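Local coordinates for putative secreted protein (Streptomyces coelicolor A3, PDB 2QF9) that is of unknown function but folds as a bundle of long helices, consistent with its placing among DUF305 proteins of the ferritin clan, at residues 23-26 against 27-31; 100-103 against 104-108; 112-115 against 116-120. All coordinates share one frame; numbering follows the deposited sequence. Where two conformers were deposited one is given.

Interaction 1. Residues 23-26 against 27-31; sequences AVEM and SYIVR. With EDO (1,2-ethanediol), chain C.
Ser27 and Ala23, one helical turn apart, share a doubled hydrogen bond: both the backbone N and the side-chain OG of Ser27 donate to Ala23 O, OG from 3.0 Å. The two donors reach the oxygen from opposite faces of its carbonyl plane, OG standing 35° out of it. With chi1 at -61°, OG turns back beside its own backbone N and so meets the carbonyl of the preceding turn. Regular backbone bonds follow, from Tyr28 N to Val24 O, Ile29 N to Glu25 O and Val30 N to Met26 O.

The side-chain packing repeats the same spacing. Val24 CG1 lies in plane at the edge of the Tyr28 ring, 3.9 Å from CE1, the two side chains pointing the same way. Glu25 CG lies 4.0 Å from Ile29 CD1, and a bend at chi2 lays the carboxylate oxygen OE2 against the same methyl at 3.8 Å.

Beyond the ring, Tyr28 OH is hydrogen-bonded at 2.6 Å to O1 of an ethanediol, probably from the crystallisation liquor, and the ring meets Tyr44 of the second subunit edge-to-face. Serine bonding back to the i-4 carbonyl characterises this arrangement, within a long helix, 8-31, packed against its own bundle on one part of its surface and against the second subunit on another.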
loop_
_atom_site.group_PDB
_atom_site.type_symbol
_atom_site.label_atom_id
_atom_site.label_comp_id
_atom_site.label_asym_id
_atom_site.label_seq_id
_atom_site.Cartn_x
_atom_site.Cartn_y
_atom_site.Cartn_z
ATOM N N ALA A 23 -10.570 2.531 -2.030
ATOM C CA ALA A 23 -10.752 1.181 -1.463
ATOM C C ALA A 23 -9.853 0.996 -0.233
ATOM O O ALA A 23 -10.281 0.464 0.808
ATOM C CB ALA A 23 -10.444 0.115 -2.473
ATOM N N VAL A 24 -8.593 1.396 -0.369
ATOM C CA VAL A 24 -7.655 1.341 0.747
ATOM C C VAL A 24 -8.211 2.114 1.966
ATOM O O VAL A 24 -8.236 1.588 3.084
ATOM C CB VAL A 24 -6.242 1.854 0.317
ATOM C CG1 VAL A 24 -5.297 1.890 1.532
ATOM C CG2 VAL A 24 -5.692 0.959 -0.825
ATOM N N GLU A 25 -8.658 3.349 1.744
ATOM C CA GLU A 25 -9.240 4.185 2.801
ATOM C C GLU A 25 -10.458 3.505 3.452
ATOM O O GLU A 25 -10.566 3.465 4.686
ATOM C CB GLU A 25 -9.602 5.572 2.236
ATOM C CG GLU A 25 -10.345 6.497 3.195
ATOM C CD GLU A 25 -9.533 6.930 4.433
ATOM O OE1 GLU A 25 -8.376 6.480 4.615
ATOM O OE2 GLU A 25 -10.084 7.729 5.232
HETATM N N MSE A 26 -11.375 2.980 2.632
HETATM C CA MSE A 26 -12.514 2.240 3.167
HETATM C C MSE A 26 -12.085 1.086 4.069
HETATM O O MSE A 26 -12.703 0.830 5.106
HETATM C CB MSE A 26 -13.359 1.686 2.037
HETATM C CG MSE A 26 -14.477 2.571 1.648
HETATM SE SE MSE A 26 -15.788 1.426 0.807
HETATM C CE MSE A 26 -14.725 0.788 -0.676
ATOM N N SER A 27 -11.028 0.383 3.665
ATOM C CA SER A 27 -10.472 -0.741 4.430
ATOM C C SER A 27 -9.899 -0.321 5.779
ATOM O O SER A 27 -10.136 -0.995 6.795
ATOM C CB SER A 27 -9.449 -1.515 3.578
ATOM O OG SER A 27 -10.128 -2.036 2.426
ATOM N N TYR A 28 -9.177 0.806 5.802
ATOM C CA TYR A 28 -8.696 1.372 7.057
ATOM C C TYR A 28 -9.857 1.723 7.986
ATOM O O TYR A 28 -9.791 1.458 9.183
ATOM C CB TYR A 28 -7.838 2.625 6.816
ATOM C CG TYR A 28 -6.380 2.269 6.675
ATOM C CD1 TYR A 28 -5.804 2.059 5.408
ATOM C CD2 TYR A 28 -5.585 2.071 7.814
ATOM C CE1 TYR A 28 -4.450 1.700 5.288
ATOM C CE2 TYR A 28 -4.209 1.712 7.692
ATOM C CZ TYR A 28 -3.672 1.515 6.435
ATOM O OH TYR A 28 -2.343 1.163 6.312
ATOM N N ILE A 29 -10.915 2.305 7.423
ATOM C CA ILE A 29 -12.052 2.743 8.227
ATOM C C ILE A 29 -12.779 1.540 8.849
ATOM O O ILE A 29 -12.986 1.500 10.077
ATOM C CB ILE A 29 -13.044 3.632 7.417
ATOM C CG1 ILE A 29 -12.376 4.952 6.975
ATOM C CG2 ILE A 29 -14.287 3.936 8.265
ATOM C CD1 ILE A 29 -13.189 5.678 5.887
ATOM N N VAL A 30 -13.136 0.555 8.023
ATOM C CA VAL A 30 -13.889 -0.591 8.548
ATOM C C VAL A 30 -13.101 -1.359 9.627
ATOM O O VAL A 30 -13.683 -1.848 10.585
ATOM C CB VAL A 30 -14.430 -1.536 7.444
ATOM C CG1 VAL A 30 -13.346 -2.467 6.913
ATOM C CG2 VAL A 30 -15.629 -2.355 7.995
ATOM N N ARG A 31 -11.780 -1.442 9.478
ATOM C CA ARG A 31 -10.989 -2.213 10.425
ATOM C C ARG A 31 -11.008 -1.576 11.814
ATOM O O ARG A 31 -10.849 -2.273 12.826
ATOM C CB ARG A 31 -9.569 -2.462 9.908
ATOM C CG ARG A 31 -9.524 -3.543 8.816
ATOM C CD ARG A 31 -8.115 -3.648 8.199
ATOM N NE ARG A 31 -7.058 -3.741 9.215
ATOM C CZ ARG A 31 -6.659 -4.868 9.798
ATOM N NH1 ARG A 31 -7.238 -6.024 9.501
ATOM N NH2 ARG A 31 -5.688 -4.838 10.701
HETATM C C1 EDO C . -0.718 -0.036 3.328
HETATM O O1 EDO C . -1.588 0.954 3.855
HETATM C C2 EDO C . -1.538 -0.950 2.427
HETATM O O2 EDO C . -2.053 -2.019 3.202
#

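Interaction 2. Residues 100-103 against 104-108; sequences EMKK and LGTLD
The C-terminal end of the short helix 98-106 is where Thr106 and Lys103 meet, and Lys103 O is the hub of the turn. Thr106 OG1 donates to Lys103 O over 2.6 Å, lying in the carbonyl plane on a lone pair. Its own backbone N reaches the same oxygen at 2.9 Å but from above, 58° out of the plane, so two donors of one residue grip a single acceptor from different directions. The hydroxyl can do this because chi1 of 70° sets OG1 between the backbone N and the carbonyl carbon; CG2 is left 3.3 Å from Lys102 O.

The last turn narrows to a 3-10 type, i to i-3, bond, Thr106 N to Lys103 O: the i-4 bond from Leu104 N to Glu100 O is regular at 3.0 Å, whereas those from Gly105 N, Thr106 N and Leu107 N to Met101 O, Lys102 O and Lys103 O are weak, and the shorter, straighter bond of Thr106 N is to the residue three back.

Leu107 leaves the helix with CG packed 3.4 Å from Lys103 O. The Lys103 chain, extended until it bends at its last torsion, crosses it obliquely, NZ coming to 4.2 Å from Leu107 CD2, and the ammonium makes a cation-pi contact with Tyr115 of helix 109-137. Met101 and Leu104 rest on helix 8-31.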
loop_
_atom_site.group_PDB
_atom_site.type_symbol
_atom_site.label_atom_id
_atom_site.label_comp_id
_atom_site.label_asym_id
_atom_site.label_seq_id
_atom_site.Cartn_x
_atom_site.Cartn_y
_atom_site.Cartn_z
ATOM N N GLU A 100 -21.193 8.777 1.985
ATOM C CA GLU A 100 -21.083 7.323 2.229
ATOM C C GLU A 100 -19.841 7.010 3.070
ATOM O O GLU A 100 -19.878 6.192 4.001
ATOM C CB GLU A 100 -21.031 6.578 0.886
ATOM C CG GLU A 100 -22.426 6.472 0.244
ATOM C CD GLU A 100 -22.415 5.894 -1.164
ATOM O OE1 GLU A 100 -21.385 5.963 -1.864
ATOM O OE2 GLU A 100 -23.478 5.386 -1.575
HETATM N N MSE A 101 -18.726 7.657 2.737
HETATM C CA MSE A 101 -17.482 7.468 3.510
HETATM C C MSE A 101 -17.652 7.946 4.955
HETATM O O MSE A 101 -17.197 7.287 5.886
HETATM C CB MSE A 101 -16.304 8.181 2.842
HETATM C CG MSE A 101 -15.985 7.678 1.447
HETATM SE SE MSE A 101 -15.341 5.811 1.440
HETATM C CE MSE A 101 -13.513 6.157 2.099
ATOM N N LYS A 102 -18.314 9.082 5.136
ATOM C CA LYS A 102 -18.617 9.587 6.468
ATOM C C LYS A 102 -19.503 8.601 7.242
ATOM O O LYS A 102 -19.220 8.296 8.408
ATOM C CB LYS A 102 -19.295 10.953 6.382
ATOM C CG LYS A 102 -19.709 11.511 7.751
ATOM C CD LYS A 102 -20.486 12.817 7.615
ATOM C CE LYS A 102 -20.647 13.467 8.979
ATOM N NZ LYS A 102 -21.629 12.706 9.788
ATOM N N LYS A 103 -20.558 8.104 6.588
ATOM C CA LYS A 103 -21.505 7.203 7.233
ATOM C C LYS A 103 -20.770 5.966 7.725
ATOM O O LYS A 103 -20.956 5.548 8.868
ATOM C CB LYS A 103 -22.652 6.813 6.292
ATOM C CG LYS A 103 -23.672 5.911 6.939
ATOM C CD LYS A 103 -24.821 5.632 5.989
ATOM C CE LYS A 103 -25.458 4.272 6.275
ATOM N NZ LYS A 103 -26.197 4.234 7.558
ATOM N N LEU A 104 -19.907 5.405 6.873
ATOM C CA LEU A 104 -19.148 4.203 7.235
ATOM C C LEU A 104 -18.408 4.383 8.561
ATOM O O LEU A 104 -18.426 3.493 9.427
ATOM C CB LEU A 104 -18.143 3.827 6.121
ATOM C CG LEU A 104 -17.286 2.580 6.384
ATOM C CD1 LEU A 104 -18.145 1.327 6.535
ATOM C CD2 LEU A 104 -16.286 2.409 5.257
ATOM N N GLY A 105 -17.777 5.547 8.697
ATOM C CA GLY A 105 -17.010 5.911 9.871
ATOM C C GLY A 105 -17.824 6.087 11.139
ATOM O O GLY A 105 -17.239 6.106 12.233
ATOM N N THR A 106 -19.148 6.219 11.003
ATOM C CA THR A 106 -20.065 6.370 12.161
ATOM C C THR A 106 -20.658 5.040 12.648
ATOM O O THR A 106 -21.241 4.974 13.738
ATOM C CB THR A 106 -21.261 7.316 11.862
ATOM O OG1 THR A 106 -22.152 6.677 10.941
ATOM C CG2 THR A 106 -20.792 8.688 11.312
ATOM N N LEU A 107 -20.547 3.993 11.827
ATOM C CA LEU A 107 -21.133 2.684 12.147
ATOM C C LEU A 107 -20.209 1.801 12.976
ATOM O O LEU A 107 -18.996 2.033 13.019
ATOM C CB LEU A 107 -21.525 1.955 10.859
ATOM C CG LEU A 107 -22.535 2.718 9.994
ATOM C CD1 LEU A 107 -22.792 1.966 8.691
ATOM C CD2 LEU A 107 -23.828 2.943 10.752
ATOM N N ASP A 108 -20.798 0.774 13.599
ATOM C CA ASP A 108 -20.095 -0.145 14.497
ATOM C C ASP A 108 -20.444 -1.593 14.184
ATOM O O ASP A 108 -21.553 -1.876 13.704
ATOM C CB ASP A 108 -20.476 0.148 15.961
ATOM C CG ASP A 108 -19.858 1.440 16.470
ATOM O OD1 ASP A 108 -20.603 2.416 16.670
ATOM O OD2 ASP A 108 -18.620 1.485 16.642
#

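Interaction 3. Residues 112-115 against 116-120; sequences AEVY and YLQLM
Tyr115 and Leu119 make the closely packed apolar side of this helical turn. Leu119 CG sits 4.0 Å above one face of the Tyr115 ring, offset toward its rim, and Leu119 CD1 comes within 3.6 Å of Tyr115 CE2. Setting CG of Tyr115 opposite its backbone N, chi1 -161°, carries the ring outward and slightly toward the next turn, where Leu119 lies against one face. The leucine is buried, the tyrosine partly exposed. Beneath them the backbone bonds are short and regular: Leu119 N to Tyr115 O runs at 2.9 Å with an N-H...O angle of 171°, and Tyr116 N, Leu117 N and Gln118 N bond likewise to Ala112 O, Glu113 O and Val114 O.

Val114 and Gln118, both partly exposed, form the other side, where an amide lies beside a methyl. Gln118 stretches out alongside Val114, its NE2 3.7 Å from Val114 CG1, while OE1 stands 3.8 Å from Tyr115 CD1 with ring and amide planes 72° apart. That amide is tied down by NE2 bonding to Lys171 O.

Buried Glu113 forms a salt bridge with Arg168 and a hydrogen bond with Thr34. The chemistry thus implies that both apolar side chains and polar ends join the helix to its neighbours, the buried polar groups Glu113 and Tyr116 having partners outside the segment.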
loop_
_atom_site.group_PDB
_atom_site.type_symbol
_atom_site.label_atom_id
_atom_site.label_comp_id
_atom_site.label_asym_id
_atom_site.label_seq_id
_atom_site.Cartn_x
_atom_site.Cartn_y
_atom_site.Cartn_z
ATOM N N ALA A 112 -21.430 -1.754 10.504
ATOM C CA ALA A 112 -20.246 -1.302 9.747
ATOM C C ALA A 112 -19.782 -2.356 8.741
ATOM O O ALA A 112 -19.421 -2.020 7.600
ATOM C CB ALA A 112 -19.109 -0.912 10.704
ATOM N N GLU A 113 -19.781 -3.623 9.153
ATOM C CA GLU A 113 -19.404 -4.717 8.246
ATOM C C GLU A 113 -20.307 -4.728 7.008
ATOM O O GLU A 113 -19.831 -4.751 5.861
ATOM C CB GLU A 113 -19.512 -6.070 8.966
ATOM C CG GLU A 113 -18.511 -6.243 10.100
ATOM C CD GLU A 113 -18.980 -7.275 11.118
ATOM O OE1 GLU A 113 -19.511 -8.308 10.683
ATOM O OE2 GLU A 113 -18.812 -7.036 12.329
ATOM N N VAL A 114 -21.619 -4.688 7.245
ATOM C CA VAL A 114 -22.587 -4.736 6.144
ATOM C C VAL A 114 -22.388 -3.544 5.213
ATOM O O VAL A 114 -22.348 -3.691 3.985
ATOM C CB VAL A 114 -24.025 -4.781 6.716
ATOM C CG1 VAL A 114 -25.077 -4.457 5.641
ATOM C CG2 VAL A 114 -24.274 -6.180 7.341
ATOM N N TYR A 115 -22.255 -2.369 5.797
ATOM C CA TYR A 115 -22.161 -1.143 4.991
ATOM C C TYR A 115 -20.884 -1.147 4.151
ATOM O O TYR A 115 -20.918 -0.793 2.979
ATOM C CB TYR A 115 -22.239 0.099 5.869
ATOM C CG TYR A 115 -22.609 1.338 5.069
ATOM C CD1 TYR A 115 -23.866 1.432 4.456
ATOM C CD2 TYR A 115 -21.727 2.399 4.928
ATOM C CE1 TYR A 115 -24.221 2.561 3.717
ATOM C CE2 TYR A 115 -22.066 3.524 4.191
ATOM C CZ TYR A 115 -23.316 3.604 3.590
ATOM O OH TYR A 115 -23.682 4.711 2.844
ATOM N N TYR A 116 -19.785 -1.606 4.749
ATOM C CA TYR A 116 -18.506 -1.776 4.046
ATOM C C TYR A 116 -18.651 -2.757 2.880
ATOM O O TYR A 116 -18.212 -2.483 1.760
ATOM C CB TYR A 116 -17.455 -2.289 5.036
ATOM C CG TYR A 116 -16.159 -2.695 4.395
ATOM C CD1 TYR A 116 -15.228 -1.729 3.967
ATOM C CD2 TYR A 116 -15.860 -4.058 4.182
ATOM C CE1 TYR A 116 -14.026 -2.105 3.374
ATOM C CE2 TYR A 116 -14.667 -4.445 3.584
ATOM C CZ TYR A 116 -13.752 -3.472 3.172
ATOM O OH TYR A 116 -12.571 -3.846 2.602
ATOM N N LEU A 117 -19.249 -3.911 3.156
ATOM C CA LEU A 117 -19.470 -4.916 2.126
ATOM C C LEU A 117 -20.340 -4.396 0.979
ATOM O O LEU A 117 -20.097 -4.712 -0.173
ATOM C CB LEU A 117 -20.046 -6.195 2.730
ATOM C CG LEU A 117 -19.075 -6.945 3.655
ATOM C CD1 LEU A 117 -19.871 -7.917 4.508
ATOM C CD2 LEU A 117 -17.954 -7.659 2.872
ATOM N N GLN A 118 -21.342 -3.588 1.307
ATOM C CA GLN A 118 -22.210 -3.000 0.273
ATOM C C GLN A 118 -21.448 -1.977 -0.572
ATOM O O GLN A 118 -21.499 -2.027 -1.813
ATOM C CB GLN A 118 -23.419 -2.355 0.925
ATOM C CG GLN A 118 -24.418 -3.391 1.451
ATOM C CD GLN A 118 -25.489 -2.759 2.335
ATOM O OE1 GLN A 118 -25.279 -1.707 2.924
ATOM N NE2 GLN A 118 -26.643 -3.416 2.431
ATOM N N LEU A 119 -20.738 -1.070 0.102
ATOM C CA LEU A 119 -19.926 -0.077 -0.607
ATOM C C LEU A 119 -18.843 -0.728 -1.466
ATOM O O LEU A 119 -18.620 -0.323 -2.608
ATOM C CB LEU A 119 -19.268 0.896 0.354
ATOM C CG LEU A 119 -20.154 1.889 1.107
ATOM C CD1 LEU A 119 -19.304 2.694 2.092
ATOM C CD2 LEU A 119 -20.936 2.830 0.148
HETATM N N MSE A 120 -18.176 -1.747 -0.934
HETATM C CA MSE A 120 -17.069 -2.360 -1.658
HETATM C C MSE A 120 -17.598 -3.195 -2.841
HETATM O O MSE A 120 -16.947 -3.291 -3.881
HETATM C CB MSE A 120 -16.200 -3.192 -0.712
HETATM C CG MSE A 120 -14.910 -3.684 -1.341
HETATM SE SE MSE A 120 -13.676 -2.246 -1.886
HETATM C CE MSE A 120 -12.867 -1.899 -0.144
#

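The three contacts sit on the same side of the chain's centre, their own centres 10 to 11 Å apart, and each touches both others. Interactions 1 and 2 meet where Ile29 CG2 lies 3.8 Å from Leu104 CG. Between interactions 1 and 3, Ser27 OG and Tyr116 OH stand 3.0 Å apart as a probable hydrogen bond, and Val30 CG2 packs 3.5 Å from Tyr116 CB. Interactions 2 and 3, on consecutive helices, join where Lys103 CE comes 3.3 Å from Tyr115 CE1. Helix 98-106 therefore lies against helices 8-31 and 109-137. The ethanediol touches interaction 1 alone of the three, bonded also by Gln48 of both subunits and by Tyr28 of the second subunit.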